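Local coordinates for probable TonB-dependent siderophore receptor PirA (PDB 5FR8), which probably takes part in the first step of iron uptake, binding ferric siderophores at the outer membrane, and may bind ferric enterobactin with micromolar affinity, at residues D457-K462 and I518-D523; V525-T530 and G585-D590; N624-Y629 and D636-F641. All coordinates share one frame; numbering follows the deposited sequence.

Contact 1. Residues D457-K462 and I518-D523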
loop_
_atom_site.group_PDB
_atom_site.type_symbol
_atom_site.label_atom_id
_atom_site.label_comp_id
_atom_site.label_asym_id
_atom_site.label_seq_id
_atom_site.Cartn_x
_atom_site.Cartn_y
_atom_site.Cartn_z
ATOM N N ASP A 457 -31.717 17.585 -11.712
ATOM C CA ASP A 457 -32.124 16.255 -11.278
ATOM C C ASP A 457 -31.218 15.111 -11.784
ATOM O O ASP A 457 -31.219 14.016 -11.218
ATOM C CB ASP A 457 -33.580 16.019 -11.685
ATOM C CG ASP A 457 -34.537 17.042 -11.062
ATOM O OD1 ASP A 457 -34.521 17.180 -9.819
ATOM O OD2 ASP A 457 -35.296 17.708 -11.806
ATOM N N TYR A 458 -30.432 15.366 -12.825
ATOM C CA TYR A 458 -29.635 14.311 -13.445
ATOM C C TYR A 458 -28.109 14.509 -13.371
ATOM O O TYR A 458 -27.359 13.536 -13.312
ATOM C CB TYR A 458 -30.033 14.179 -14.905
ATOM C CG TYR A 458 -31.453 13.735 -15.120
ATOM C CD1 TYR A 458 -31.865 12.476 -14.716
ATOM C CD2 TYR A 458 -32.371 14.557 -15.745
ATOM C CE1 TYR A 458 -33.162 12.055 -14.916
ATOM C CE2 TYR A 458 -33.673 14.142 -15.946
ATOM C CZ TYR A 458 -34.056 12.890 -15.530
ATOM O OH TYR A 458 -35.335 12.451 -15.715
ATOM N N PHE A 459 -27.644 15.756 -13.413
ATOM C CA PHE A 459 -26.209 16.021 -13.384
ATOM C C PHE A 459 -25.817 16.648 -12.058
ATOM O O PHE A 459 -26.655 17.075 -11.267
ATOM C CB PHE A 459 -25.758 16.960 -14.525
ATOM C CG PHE A 459 -26.050 16.441 -15.917
ATOM C CD1 PHE A 459 -25.488 15.267 -16.375
ATOM C CD2 PHE A 459 -26.875 17.153 -16.769
ATOM C CE1 PHE A 459 -25.758 14.799 -17.645
ATOM C CE2 PHE A 459 -27.142 16.699 -18.050
ATOM C CZ PHE A 459 -26.585 15.514 -18.484
ATOM N N THR A 460 -24.516 16.691 -11.827
ATOM C CA THR A 460 -23.979 17.379 -10.678
ATOM C C THR A 460 -22.471 17.509 -10.896
ATOM O O THR A 460 -21.856 16.668 -11.515
ATOM C CB THR A 460 -24.396 16.675 -9.350
ATOM O OG1 THR A 460 -23.506 17.050 -8.289
ATOM C CG2 THR A 460 -24.424 15.150 -9.500
ATOM N N LEU A 461 -21.907 18.596 -10.397
ATOM C CA LEU A 461 -20.529 18.976 -10.641
ATOM C C LEU A 461 -19.782 18.800 -9.340
ATOM O O LEU A 461 -20.351 19.010 -8.267
ATOM C CB LEU A 461 -20.517 20.438 -11.032
ATOM C CG LEU A 461 -19.281 21.169 -11.549
ATOM C CD1 LEU A 461 -18.670 20.523 -12.790
ATOM C CD2 LEU A 461 -19.710 22.602 -11.865
ATOM N N LYS A 462 -18.518 18.399 -9.400
ATOM C CA LYS A 462 -17.793 18.030 -8.171
ATOM C C LYS A 462 -16.339 18.340 -8.289
ATOM O O LYS A 462 -15.741 18.144 -9.338
ATOM C CB LYS A 462 -17.941 16.545 -7.885
ATOM C CG LYS A 462 -19.205 16.194 -7.146
ATOM C CD LYS A 462 -19.318 14.692 -6.936
ATOM C CE LYS A 462 -20.376 14.386 -5.890
ATOM N NZ LYS A 462 -20.643 12.931 -5.871
ATOM N N ILE A 518 -17.627 15.646 -13.572
ATOM C CA ILE A 518 -19.055 15.671 -13.738
ATOM C C ILE A 518 -19.560 14.280 -13.393
ATOM O O ILE A 518 -18.916 13.280 -13.702
ATOM C CB ILE A 518 -19.426 16.084 -15.191
ATOM C CG1 ILE A 518 -20.647 16.983 -15.187
ATOM C CG2 ILE A 518 -19.636 14.886 -16.116
ATOM C CD1 ILE A 518 -20.316 18.397 -14.773
ATOM N N GLN A 519 -20.718 14.247 -12.751
ATOM C CA GLN A 519 -21.399 13.027 -12.344
ATOM C C GLN A 519 -22.799 13.039 -12.995
ATOM O O GLN A 519 -23.545 14.009 -12.846
ATOM C CB GLN A 519 -21.504 13.039 -10.817
ATOM C CG GLN A 519 -22.375 11.962 -10.172
ATOM C CD GLN A 519 -21.823 10.573 -10.354
ATOM O OE1 GLN A 519 -21.946 9.990 -11.451
ATOM N NE2 GLN A 519 -21.217 10.019 -9.290
ATOM N N PHE A 520 -23.143 11.979 -13.730
ATOM C CA PHE A 520 -24.450 11.872 -14.409
ATOM C C PHE A 520 -25.222 10.668 -13.917
ATOM O O PHE A 520 -24.650 9.594 -13.725
ATOM C CB PHE A 520 -24.254 11.741 -15.914
ATOM C CG PHE A 520 -25.480 11.268 -16.664
ATOM C CD1 PHE A 520 -26.680 11.965 -16.582
ATOM C CD2 PHE A 520 -25.425 10.146 -17.491
ATOM C CE1 PHE A 520 -27.800 11.543 -17.291
ATOM C CE2 PHE A 520 -26.543 9.727 -18.206
ATOM C CZ PHE A 520 -27.733 10.423 -18.102
ATOM N N GLN A 521 -26.520 10.841 -13.708
ATOM C CA GLN A 521 -27.358 9.737 -13.242
ATOM C C GLN A 521 -28.832 9.958 -13.580
ATOM O O GLN A 521 -29.511 10.816 -13.018
ATOM C CB GLN A 521 -27.116 9.397 -11.752
ATOM C CG GLN A 521 -28.182 9.826 -10.762
ATOM C CD GLN A 521 -27.716 9.653 -9.326
ATOM O OE1 GLN A 521 -26.699 9.012 -9.070
ATOM N NE2 GLN A 521 -28.445 10.245 -8.388
ATOM N N LYS A 522 -29.270 9.204 -14.583
ATOM C CA LYS A 522 -30.665 8.929 -14.855
ATOM C C LYS A 522 -30.824 7.653 -14.042
ATOM O O LYS A 522 -29.843 7.170 -13.469
ATOM C CB LYS A 522 -30.840 8.646 -16.347
ATOM C CG LYS A 522 -32.232 8.889 -16.904
ATOM C CD LYS A 522 -32.292 8.630 -18.409
ATOM C CE LYS A 522 -33.612 9.091 -19.001
ATOM N NZ LYS A 522 -33.545 10.478 -19.543
ATOM N N ASP A 523 -32.019 7.084 -13.961
ATOM C CA ASP A 523 -32.083 5.719 -13.452
ATOM C C ASP A 523 -31.545 4.844 -14.583
ATOM O O ASP A 523 -31.471 5.298 -15.732
ATOM C CB ASP A 523 -33.492 5.320 -12.986
ATOM C CG ASP A 523 -34.524 5.374 -14.085
ATOM O OD1 ASP A 523 -34.244 5.980 -15.149
ATOM O OD2 ASP A 523 -35.620 4.807 -13.872
#
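Tyr-458 reaches across to Gln-521 and Lys-522 by its backbone and its ring. Its carbonyl O accepts the N-H of Gln-521 (Tyr-458 O to Gln-521 N, 2.9 Å). CG is anti to the carbonyl carbon (chi1 -64°), and the ring's CD1 meets Gln-521 O edge-on, near the ring plane. Further out, Tyr-458 CE1 touches the aliphatic Lys-522 CG at 3.9 Å.

Gln-519 and Thr-460 form an antiparallel hydrogen-bonded pair. The bond from Gln-519 N to Thr-460 O (2.9 Å) arrives nearly along the C=O axis, at a C=O...N angle of 169°, whereas the return bond from Thr-460 N to Gln-519 O is weak. Their side chains run alongside each other, Thr-460 CG2 against Gln-519 CB at 3.8 Å.

On the other face, Ile-518 meets Leu-461 through their CD1 methyls, and next to them the Phe-459 and Phe-520 rings lie obliquely, centroids 5.2 Å apart. The Thr-460 face also carries Lys-462, whose NZ bonds to Gln-37 O in the plug. Antiparallel strands with one plug-facing and one apolar, ring-bearing outer face are characteristic of the TonB-dependent receptor barrel.

Contact 2. Residues V525-T530 and G585-D590. With C8E ((hydroxyethyloxy)tri(ethyloxy)octane), chain C.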
loop_
_atom_site.group_PDB
_atom_site.type_symbol
_atom_site.label_atom_id
_atom_site.label_comp_id
_atom_site.label_asym_id
_atom_site.label_seq_id
_atom_site.Cartn_x
_atom_site.Cartn_y
_atom_site.Cartn_z
ATOM N N VAL A 525 -28.861 4.369 -15.715
ATOM C CA VAL A 525 -27.556 4.817 -16.194
ATOM C C VAL A 525 -26.918 5.843 -15.300
ATOM O O VAL A 525 -27.570 6.761 -14.815
ATOM C CB VAL A 525 -27.660 5.508 -17.563
ATOM C CG1 VAL A 525 -26.302 6.057 -17.983
ATOM C CG2 VAL A 525 -28.221 4.552 -18.602
ATOM N N ASN A 526 -25.622 5.698 -15.106
ATOM C CA ASN A 526 -24.843 6.691 -14.383
ATOM C C ASN A 526 -23.458 6.733 -14.966
ATOM O O ASN A 526 -22.975 5.741 -15.508
ATOM C CB ASN A 526 -24.722 6.300 -12.923
ATOM C CG ASN A 526 -24.106 4.932 -12.765
ATOM O OD1 ASN A 526 -22.886 4.763 -12.835
ATOM N ND2 ASN A 526 -24.960 3.935 -12.595
ATOM N N ALA A 527 -22.799 7.871 -14.831
ATOM C CA ALA A 527 -21.456 7.987 -15.340
ATOM C C ALA A 527 -20.716 9.126 -14.661
ATOM O O ALA A 527 -21.319 10.080 -14.157
ATOM C CB ALA A 527 -21.499 8.186 -16.845
ATOM N N SER A 528 -19.398 9.025 -14.649
ATOM C CA SER A 528 -18.572 10.142 -14.229
ATOM C C SER A 528 -17.387 10.292 -15.167
ATOM O O SER A 528 -16.940 9.331 -15.811
ATOM C CB SER A 528 -18.074 9.983 -12.801
ATOM O OG SER A 528 -17.139 8.912 -12.694
ATOM N N LEU A 529 -16.901 11.519 -15.249
ATOM C CA LEU A 529 -15.594 11.786 -15.798
ATOM C C LEU A 529 -14.944 12.830 -14.909
ATOM O O LEU A 529 -15.575 13.788 -14.470
ATOM C CB LEU A 529 -15.685 12.267 -17.242
ATOM C CG LEU A 529 -14.365 12.809 -17.807
ATOM C CD1 LEU A 529 -14.097 12.218 -19.175
ATOM C CD2 LEU A 529 -14.346 14.341 -17.865
ATOM N N THR A 530 -13.681 12.622 -14.596
ATOM C CA THR A 530 -13.009 13.516 -13.682
ATOM C C THR A 530 -11.547 13.662 -14.087
ATOM O O THR A 530 -10.862 12.694 -14.399
ATOM C CB THR A 530 -13.179 13.068 -12.197
ATOM O OG1 THR A 530 -12.035 13.467 -11.430
ATOM C CG2 THR A 530 -13.370 11.545 -12.064
ATOM N N GLY A 585 -12.809 7.859 -15.471
ATOM C CA GLY A 585 -14.225 7.844 -15.786
ATOM C C GLY A 585 -14.786 6.543 -15.277
ATOM O O GLY A 585 -14.056 5.577 -15.046
ATOM N N SER A 586 -16.092 6.516 -15.096
ATOM C CA SER A 586 -16.781 5.301 -14.695
ATOM C C SER A 586 -18.142 5.285 -15.379
ATOM O O SER A 586 -18.685 6.340 -15.718
ATOM C CB SER A 586 -16.952 5.277 -13.185
ATOM O OG SER A 586 -17.569 6.471 -12.735
ATOM N N LEU A 587 -18.684 4.091 -15.589
ATOM C CA LEU A 587 -19.962 3.949 -16.265
ATOM C C LEU A 587 -20.763 2.801 -15.689
ATOM O O LEU A 587 -20.278 1.661 -15.639
ATOM C CB LEU A 587 -19.736 3.680 -17.742
ATOM C CG LEU A 587 -20.958 3.180 -18.498
ATOM C CD1 LEU A 587 -21.955 4.306 -18.616
ATOM C CD2 LEU A 587 -20.565 2.663 -19.871
ATOM N N GLY A 588 -21.998 3.090 -15.297
ATOM C CA GLY A 588 -22.862 2.071 -14.714
ATOM C C GLY A 588 -24.171 1.884 -15.458
ATOM O O GLY A 588 -24.907 2.846 -15.677
ATOM N N LEU A 589 -24.467 0.633 -15.814
ATOM C CA LEU A 589 -25.671 0.298 -16.547
ATOM C C LEU A 589 -26.460 -0.801 -15.865
ATOM O O LEU A 589 -26.067 -1.973 -15.919
ATOM C CB LEU A 589 -25.301 -0.176 -17.944
ATOM C CG LEU A 589 -24.805 0.907 -18.894
ATOM C CD1 LEU A 589 -24.518 0.296 -20.254
ATOM C CD2 LEU A 589 -25.830 2.029 -19.011
ATOM N N ASP A 590 -27.578 -0.419 -15.242
ATOM C CA ASP A 590 -28.327 -1.311 -14.345
ATOM C C ASP A 590 -29.651 -1.675 -15.013
ATOM O O ASP A 590 -30.532 -0.831 -15.129
ATOM C CB ASP A 590 -28.562 -0.599 -12.992
ATOM C CG ASP A 590 -29.188 -1.499 -11.908
ATOM O OD1 ASP A 590 -29.986 -2.420 -12.183
ATOM O OD2 ASP A 590 -28.884 -1.245 -10.729
HETATM C C1 C8E C . -17.435 6.576 -19.257
HETATM C C2 C8E C . -16.301 5.573 -18.987
HETATM C C3 C8E C . -16.702 4.081 -19.045
HETATM C C4 C8E C . -15.626 3.154 -19.650
HETATM C C5 C8E C . -16.216 1.844 -20.223
HETATM C C6 C8E C . -17.018 2.052 -21.517
HETATM C C7 C8E C . -17.322 0.752 -22.269
HETATM C C8 C8E C . -18.827 0.528 -22.553
HETATM O O9 C8E C . -19.087 -0.903 -22.567
HETATM C C10 C8E C . -20.423 -1.233 -22.125
HETATM C C11 C8E C . -20.704 -2.746 -22.230
HETATM O O12 C8E C . -19.632 -3.540 -21.691
HETATM C C13 C8E C . -19.632 -4.915 -22.181
HETATM C C14 C8E C . -18.703 -5.803 -21.323
HETATM O O15 C8E C . -18.417 -7.075 -21.933
HETATM C C16 C8E C . -17.231 -7.114 -22.778
HETATM C C17 C8E C . -17.477 -7.763 -24.179
HETATM O O18 C8E C . -16.220 -7.976 -24.852
HETATM C C19 C8E C . -15.454 -9.077 -24.271
HETATM C C20 C8E C . -13.951 -9.126 -24.652
HETATM O O21 C8E C . -13.361 -10.470 -24.646
#
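Asn-526 and Gly-588 exchange both of their backbone hydrogen bonds: Asn-526 N to Gly-588 O at 3.0 Å, and Gly-588 N to Asn-526 O at 2.8 Å, the latter almost straight at 177°. Two residues on, Ser-528 and Ser-586 repeat the exchange, with N to O distances of 3.0 Å from Ser-528 N to Ser-586 O and equally from Ser-586 N to Ser-528 O. The four N-H groups of these residues, which face the partner strand, are thus satisfied within the pair.

The hydroxyls of the same two serines also face each other, both OG atoms sitting between their own backbone N and carbonyl carbon. Ser-528 OG and Ser-586 OG are modelled 2.5 Å apart, too short to take literally, so a hydrogen bond here, with either one as donor, is of doubtful length. The carboxamide of Asn-526 lies over Gly-588, but its angles to the glycine N and O are too poor for bonds.

The intervening residues bond to the strands on the far sides: Ala-527 with Phe-520, Leu-587 with Asn-598. Their side chains form an apolar face, where Val-525 CG2 lies beside Leu-589 CD2 at 3.5 Å and Leu-587 CB meets C3 of the detergent's octyl chain at 3.3 Å. Ser-528, on the reverse face, touches Leu-39 of the plug. The two short segments run antiparallel, their axes at 178°; bonding on both flanks, an exterior that a detergent molecule touches and a polar interior are the pattern of a transmembrane beta-barrel wall.

Contact 3. Residues N624-Y629 and D636-F641. With C8E ((hydroxyethyloxy)tri(ethyloxy)octane), chain C.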
loop_
_atom_site.group_PDB
_atom_site.type_symbol
_atom_site.label_atom_id
_atom_site.label_comp_id
_atom_site.label_asym_id
_atom_site.label_seq_id
_atom_site.Cartn_x
_atom_site.Cartn_y
_atom_site.Cartn_z
ATOM N N ASN A 624 -11.607 -1.251 -17.170
ATOM C CA ASN A 624 -12.176 -2.380 -16.441
ATOM C C ASN A 624 -13.652 -2.536 -16.729
ATOM O O ASN A 624 -14.375 -1.538 -16.871
ATOM C CB ASN A 624 -11.994 -2.206 -14.941
ATOM C CG ASN A 624 -10.553 -2.316 -14.511
ATOM O OD1 ASN A 624 -10.039 -3.410 -14.223
ATOM N ND2 ASN A 624 -9.881 -1.173 -14.460
ATOM N N SER A 625 -14.093 -3.790 -16.826
ATOM C CA SER A 625 -15.505 -4.095 -16.989
ATOM C C SER A 625 -15.891 -5.239 -16.106
ATOM O O SER A 625 -15.270 -6.295 -16.155
ATOM C CB SER A 625 -15.822 -4.491 -18.426
ATOM O OG SER A 625 -17.126 -5.071 -18.533
ATOM N N ILE A 626 -16.923 -5.032 -15.305
ATOM C CA ILE A 626 -17.560 -6.137 -14.611
ATOM C C ILE A 626 -19.036 -6.320 -15.065
ATOM O O ILE A 626 -19.781 -5.346 -15.227
ATOM C CB ILE A 626 -17.446 -5.984 -13.072
ATOM C CG1 ILE A 626 -16.007 -5.627 -12.653
ATOM C CG2 ILE A 626 -17.849 -7.286 -12.402
ATOM C CD1 ILE A 626 -15.720 -4.144 -12.431
ATOM N N PHE A 627 -19.435 -7.578 -15.264
ATOM C CA PHE A 627 -20.767 -7.932 -15.757
ATOM C C PHE A 627 -21.440 -8.934 -14.817
ATOM O O PHE A 627 -20.841 -9.935 -14.398
ATOM C CB PHE A 627 -20.659 -8.509 -17.167
ATOM C CG PHE A 627 -21.888 -9.233 -17.660
ATOM C CD1 PHE A 627 -22.996 -8.538 -18.098
ATOM C CD2 PHE A 627 -21.901 -10.615 -17.755
ATOM C CE1 PHE A 627 -24.108 -9.208 -18.595
ATOM C CE2 PHE A 627 -23.000 -11.292 -18.240
ATOM C CZ PHE A 627 -24.111 -10.587 -18.663
ATOM N N ASP A 628 -22.699 -8.650 -14.495
ATOM C CA ASP A 628 -23.468 -9.516 -13.642
ATOM C C ASP A 628 -24.830 -9.809 -14.238
ATOM O O ASP A 628 -25.501 -8.922 -14.768
ATOM C CB ASP A 628 -23.616 -8.883 -12.266
ATOM C CG ASP A 628 -22.586 -9.385 -11.300
ATOM O OD1 ASP A 628 -22.570 -10.608 -10.997
ATOM O OD2 ASP A 628 -21.778 -8.555 -10.848
ATOM N N TYR A 629 -25.225 -11.073 -14.126
ATOM C CA TYR A 629 -26.497 -11.563 -14.649
ATOM C C TYR A 629 -27.040 -12.603 -13.661
ATOM O O TYR A 629 -26.443 -13.675 -13.468
ATOM C CB TYR A 629 -26.278 -12.142 -16.061
ATOM C CG TYR A 629 -27.492 -12.694 -16.774
ATOM C CD1 TYR A 629 -28.785 -12.378 -16.365
ATOM C CD2 TYR A 629 -27.337 -13.499 -17.899
ATOM C CE1 TYR A 629 -29.884 -12.869 -17.053
ATOM C CE2 TYR A 629 -28.426 -13.996 -18.594
ATOM C CZ TYR A 629 -29.697 -13.675 -18.172
ATOM O OH TYR A 629 -30.780 -14.178 -18.859
ATOM N N ASP A 636 -26.414 -17.649 -10.946
ATOM C CA ASP A 636 -25.816 -16.348 -11.158
ATOM C C ASP A 636 -24.614 -16.580 -12.085
ATOM O O ASP A 636 -23.957 -17.628 -12.020
ATOM C CB ASP A 636 -25.437 -15.768 -9.768
ATOM C CG ASP A 636 -24.441 -14.626 -9.828
ATOM O OD1 ASP A 636 -23.228 -14.913 -9.933
ATOM O OD2 ASP A 636 -24.865 -13.452 -9.730
ATOM N N VAL A 637 -24.339 -15.630 -12.969
ATOM C CA VAL A 637 -23.133 -15.705 -13.782
ATOM C C VAL A 637 -22.468 -14.353 -13.733
ATOM O O VAL A 637 -23.147 -13.336 -13.645
ATOM C CB VAL A 637 -23.445 -16.090 -15.236
ATOM C CG1 VAL A 637 -24.527 -15.184 -15.794
ATOM C CG2 VAL A 637 -22.198 -16.060 -16.119
ATOM N N ASN A 638 -21.142 -14.339 -13.783
ATOM C CA ASN A 638 -20.402 -13.105 -13.606
ATOM C C ASN A 638 -19.175 -13.044 -14.510
ATOM O O ASN A 638 -18.465 -14.030 -14.632
ATOM C CB ASN A 638 -20.000 -13.002 -12.135
ATOM C CG ASN A 638 -19.039 -11.868 -11.869
ATOM O OD1 ASN A 638 -17.850 -11.942 -12.211
ATOM N ND2 ASN A 638 -19.550 -10.799 -11.262
ATOM N N PHE A 639 -18.932 -11.892 -15.137
ATOM C CA PHE A 639 -17.853 -11.750 -16.133
ATOM C C PHE A 639 -17.023 -10.513 -15.853
ATOM O O PHE A 639 -17.582 -9.461 -15.529
ATOM C CB PHE A 639 -18.443 -11.624 -17.547
ATOM C CG PHE A 639 -17.417 -11.514 -18.655
ATOM C CD1 PHE A 639 -16.713 -12.631 -19.083
ATOM C CD2 PHE A 639 -17.194 -10.304 -19.297
ATOM C CE1 PHE A 639 -15.794 -12.545 -20.119
ATOM C CE2 PHE A 639 -16.281 -10.210 -20.333
ATOM C CZ PHE A 639 -15.576 -11.334 -20.744
ATOM N N VAL A 640 -15.703 -10.637 -15.992
ATOM C CA VAL A 640 -14.764 -9.537 -15.698
ATOM C C VAL A 640 -13.769 -9.438 -16.845
ATOM O O VAL A 640 -13.359 -10.455 -17.426
ATOM C CB VAL A 640 -14.027 -9.734 -14.321
ATOM C CG1 VAL A 640 -13.101 -10.942 -14.376
ATOM C CG2 VAL A 640 -13.248 -8.485 -13.885
ATOM N N PHE A 641 -13.386 -8.212 -17.180
ATOM C CA PHE A 641 -12.443 -7.976 -18.286
ATOM C C PHE A 641 -11.659 -6.726 -17.963
ATOM O O PHE A 641 -12.198 -5.728 -17.481
ATOM C CB PHE A 641 -13.181 -7.807 -19.610
ATOM C CG PHE A 641 -12.294 -7.520 -20.795
ATOM C CD1 PHE A 641 -11.624 -8.552 -21.457
ATOM C CD2 PHE A 641 -12.191 -6.227 -21.313
ATOM C CE1 PHE A 641 -10.838 -8.293 -22.575
ATOM C CE2 PHE A 641 -11.406 -5.965 -22.435
ATOM C CZ PHE A 641 -10.730 -7.000 -23.065
HETATM C C1 C8E C . -17.435 6.576 -19.257
HETATM C C2 C8E C . -16.301 5.573 -18.987
HETATM C C3 C8E C . -16.702 4.081 -19.045
HETATM C C4 C8E C . -15.626 3.154 -19.650
HETATM C C5 C8E C . -16.216 1.844 -20.223
HETATM C C6 C8E C . -17.018 2.052 -21.517
HETATM C C7 C8E C . -17.322 0.752 -22.269
HETATM C C8 C8E C . -18.827 0.528 -22.553
HETATM O O9 C8E C . -19.087 -0.903 -22.567
HETATM C C10 C8E C . -20.423 -1.233 -22.125
HETATM C C11 C8E C . -20.704 -2.746 -22.230
HETATM O O12 C8E C . -19.632 -3.540 -21.691
HETATM C C13 C8E C . -19.632 -4.915 -22.181
HETATM C C14 C8E C . -18.703 -5.803 -21.323
HETATM O O15 C8E C . -18.417 -7.075 -21.933
HETATM C C16 C8E C . -17.231 -7.114 -22.778
HETATM C C17 C8E C . -17.477 -7.763 -24.179
HETATM O O18 C8E C . -16.220 -7.976 -24.852
HETATM C C19 C8E C . -15.454 -9.077 -24.271
HETATM C C20 C8E C . -13.951 -9.126 -24.652
HETATM O O21 C8E C . -13.361 -10.470 -24.646
#
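The beta hairpin of strands 621-630 and 635-648, a unit of the barrel wall, brings Phe-627 against Phe-639, with Ser-625/Phe-641 and Tyr-629/Val-637 on its two flanks. Each of these three pairs exchanges two backbone hydrogen bonds; the central one runs from Phe-627 N to Phe-639 O at 2.7 Å and from Phe-639 N to Phe-627 O at 2.8 Å.

The side chains of these pairs share a face. Those of Phe-627 and Phe-639 cross at about a right angle, and Phe-627 CD2 meets Phe-639 CB at 3.6 Å, the methylene lying near the plane of the Phe-627 ring, at its edge. Tyr-629 CB packs on Val-637 CG1 at 3.5 Å. Along this face runs the detergent: its C14 lies 3.3 Å from OG of Ser-625, whose hydroxyl makes a weak hydrogen bond with Asn-598 OD1, and its C20 sits over one face of the Phe-641 ring, toward the rim, 3.8 Å from CE1 of Phe-641.

The opposite face is polar around Asp-628. With Asn-638 CG anti to its backbone N (chi1 171°), the amide ND2 donates to Asp-628 OD1 at 3.0 Å. The carboxylate and amide planes are 62° apart, and ND2 approaches from above the carboxylate plane, 44° out of it. Asp-636 OD2 is close by, while its OD1 forms a salt bridge with Arg-696 NH2; Lys-51 of plug helix 46-51 touches Asp-628, Asp-636 and Asn-638. The two carboxylates would repel each other; the amide donor, Arg-696 and perhaps Lys-51 probably offset this negative charge, while the aromatic groups lie on the other face, beside the detergent.

Overall arrangement
All three contacts join neighbouring antiparallel strands of the barrel, and they follow one another along the chain. Contacts 1 and 2 are adjacent, centres about 9 Å apart: strand 509-521 of the first leads directly into strand 525-541 of the second, and probable hydrogen bonds from Phe-520 N to Ala-527 O and from Ile-518 N to Leu-529 O make the four segments a continuous ribbon. Strand 594-608 lies between contacts 2 and 3, whose centres are about 16 Å apart and whose outer faces touch the same detergent molecule. Contacts 1 and 3 are about 24 Å apart, centre to centre. Together they trace part of the wall enclosing the plug.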